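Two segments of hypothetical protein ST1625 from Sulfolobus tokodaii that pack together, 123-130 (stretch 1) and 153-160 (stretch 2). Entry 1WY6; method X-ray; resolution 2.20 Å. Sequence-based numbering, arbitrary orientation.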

# COMPACT_ATOMS: atom_id res chain seq x y z
N VAL A 123 -1.05 12.57 -9.86
CA VAL A 123 -1.49 11.18 -9.95
C VAL A 123 -2.48 10.97 -11.08
O VAL A 123 -3.19 11.89 -11.47
N SER A 124 -2.53 9.74 -11.60
CA SER A 124 -3.43 9.40 -12.69
C SER A 124 -4.87 9.35 -12.19
O SER A 124 -5.12 9.35 -10.98
N ALA A 125 -5.81 9.28 -13.12
CA ALA A 125 -7.23 9.23 -12.77
C ALA A 125 -7.56 7.97 -11.97
O ALA A 125 -8.36 8.02 -11.03
N SER A 126 -6.95 6.85 -12.33
CA SER A 126 -7.20 5.58 -11.64
C SER A 126 -6.93 5.69 -10.14
O SER A 126 -7.74 5.27 -9.31
N ILE A 127 -5.79 6.26 -9.80
CA ILE A 127 -5.42 6.43 -8.40
C ILE A 127 -6.42 7.35 -7.69
O ILE A 127 -6.88 7.04 -6.59
N LEU A 128 -6.78 8.47 -8.33
CA LEU A 128 -7.77 9.38 -7.73
C LEU A 128 -9.06 8.61 -7.47
O LEU A 128 -9.71 8.79 -6.44
N VAL A 129 -9.44 7.75 -8.41
CA VAL A 129 -10.65 6.96 -8.28
C VAL A 129 -10.56 5.94 -7.14
O VAL A 129 -11.51 5.77 -6.38
N ALA A 130 -9.42 5.26 -7.04
CA ALA A 130 -9.20 4.27 -6.00
C ALA A 130 -9.36 4.90 -4.61
O ALA A 130 -10.15 4.42 -3.81
N LYS A 153 -12.10 15.52 -14.55
CA LYS A 153 -11.33 16.55 -15.23
C LYS A 153 -10.17 15.94 -16.01
O LYS A 153 -9.85 16.39 -17.11
N LYS A 154 -9.53 14.92 -15.43
CA LYS A 154 -8.41 14.25 -16.07
C LYS A 154 -8.88 13.34 -17.20
O LYS A 154 -8.07 12.68 -17.85
N GLY A 155 -10.20 13.29 -17.42
CA GLY A 155 -10.75 12.48 -18.49
C GLY A 155 -11.30 11.11 -18.13
O GLY A 155 -11.57 10.31 -19.02
N GLU A 156 -11.47 10.83 -16.84
CA GLU A 156 -11.99 9.54 -16.43
C GLU A 156 -13.51 9.48 -16.59
O GLU A 156 -14.25 10.09 -15.81
N LYS A 157 -13.96 8.74 -17.59
CA LYS A 157 -15.38 8.58 -17.92
C LYS A 157 -16.31 8.22 -16.77
O LYS A 157 -17.21 8.98 -16.43
N GLU A 158 -16.12 7.02 -16.21
CA GLU A 158 -16.97 6.55 -15.13
C GLU A 158 -16.99 7.54 -13.97
O GLU A 158 -18.00 7.68 -13.29
N ALA A 159 -15.87 8.24 -13.76
CA ALA A 159 -15.78 9.23 -12.69
C ALA A 159 -16.73 10.39 -13.00
O ALA A 159 -17.40 10.91 -12.11
N CYS A 160 -16.76 10.79 -14.27
CA CYS A 160 -17.64 11.87 -14.71
C CYS A 160 -19.09 11.41 -14.53
O CYS A 160 -19.93 12.17 -14.04

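No hydrogen bond joins the two stretches; the contact rests largely on the carbon atoms of two charged side chains, K154 and E156, laid against the start of a helix. K154 loses the most surface. It points toward stretch 1 with chi1 m, runs extended through chi2 and chi3 (both t), and turns at chi4 (m). K154 CD lies 3.5 Å from L128 CD1 and 4.0 Å from A125 N, so the methylene chain crosses the opening turn of the helix. Farther along, K154 CE comes within 2.9 Å of V123 O, a tight approach, while K154 NZ sits 3.4 Å from V123 O at an angle too poor for a hydrogen bond. A125 points toward stretch 2, where the backbones come near (A125 CA to E156 CA 6.0 Å), and A125 CB is 3.6 Å from E156 CB and 4.3 Å from K154 CB. One turn on, V129 (chi1 t) places V129 CG2 3.9 Å from E156 CG and 4.3 Å from A159 CB, the latter an apolar contact. E156 (chi1 t, chi2 p) thus offers its CB and CG to this surface. L128 (m, t) also points inward. S124, the helix N-cap, and S126, both chi1 p, face away and hydrogen-bond to each other, S124 OG to S126 OG at 2.9 Å. G155, at positive phi (98°), ends the preceding helix in a Schellman motif; it has no side chain and touches nothing in stretch 1.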

# COMPACT_ATOMS: atom_id res chain seq x y z
CB VAL A 123 -2.14 10.71 -8.62
CG1 VAL A 123 -1.07 10.49 -7.57
CG2 VAL A 123 -3.15 11.75 -8.15
CB SER A 124 -3.04 8.05 -13.28
OG SER A 124 -3.22 7.02 -12.33
CB ALA A 125 -8.08 9.28 -14.04
CB SER A 126 -6.35 4.46 -12.25
OG SER A 126 -4.98 4.78 -12.18
CB ILE A 127 -3.96 6.96 -8.31
CG1 ILE A 127 -3.00 5.85 -8.76
CG2 ILE A 127 -3.64 7.37 -6.88
CD1 ILE A 127 -1.57 6.29 -9.06
CB LEU A 128 -8.07 10.54 -8.68
CG LEU A 128 -6.97 11.57 -8.95
CD1 LEU A 128 -7.38 12.45 -10.11
CD2 LEU A 128 -6.73 12.40 -7.70
CB VAL A 129 -11.00 6.23 -9.58
CG1 VAL A 129 -12.06 5.18 -9.33
CG2 VAL A 129 -11.50 7.22 -10.62
CB ALA A 130 -7.81 3.64 -6.15
CB LYS A 153 -10.80 17.56 -14.22
CG LYS A 153 -9.96 18.67 -14.83
CD LYS A 153 -9.55 19.68 -13.78
CE LYS A 153 -8.74 20.82 -14.39
NZ LYS A 153 -8.68 21.99 -13.46
CB LYS A 154 -7.62 13.41 -15.07
CG LYS A 154 -6.76 14.20 -14.10
CD LYS A 154 -5.95 13.26 -13.23
CE LYS A 154 -5.00 14.02 -12.33
NZ LYS A 154 -4.01 14.77 -13.14
CB GLU A 156 -11.60 9.24 -14.97
CG GLU A 156 -12.14 7.92 -14.45
CD GLU A 156 -11.53 6.72 -15.15
OE1 GLU A 156 -12.07 5.61 -14.98
OE2 GLU A 156 -10.51 6.89 -15.85
CB LYS A 157 -15.55 7.53 -19.00
CG LYS A 157 -14.90 7.86 -20.33
CD LYS A 157 -15.57 9.04 -20.99
CE LYS A 157 -15.03 9.21 -22.39
NZ LYS A 157 -13.55 9.36 -22.37
CB GLU A 158 -16.49 5.17 -14.64
CG GLU A 158 -17.46 4.44 -13.69
CD GLU A 158 -18.76 3.98 -14.36
OE1 GLU A 158 -19.58 3.32 -13.68
OE2 GLU A 158 -18.99 4.27 -15.56
CB ALA A 159 -14.35 9.73 -12.56
CB CYS A 160 -17.39 12.22 -16.18
SG CYS A 160 -15.91 13.22 -16.56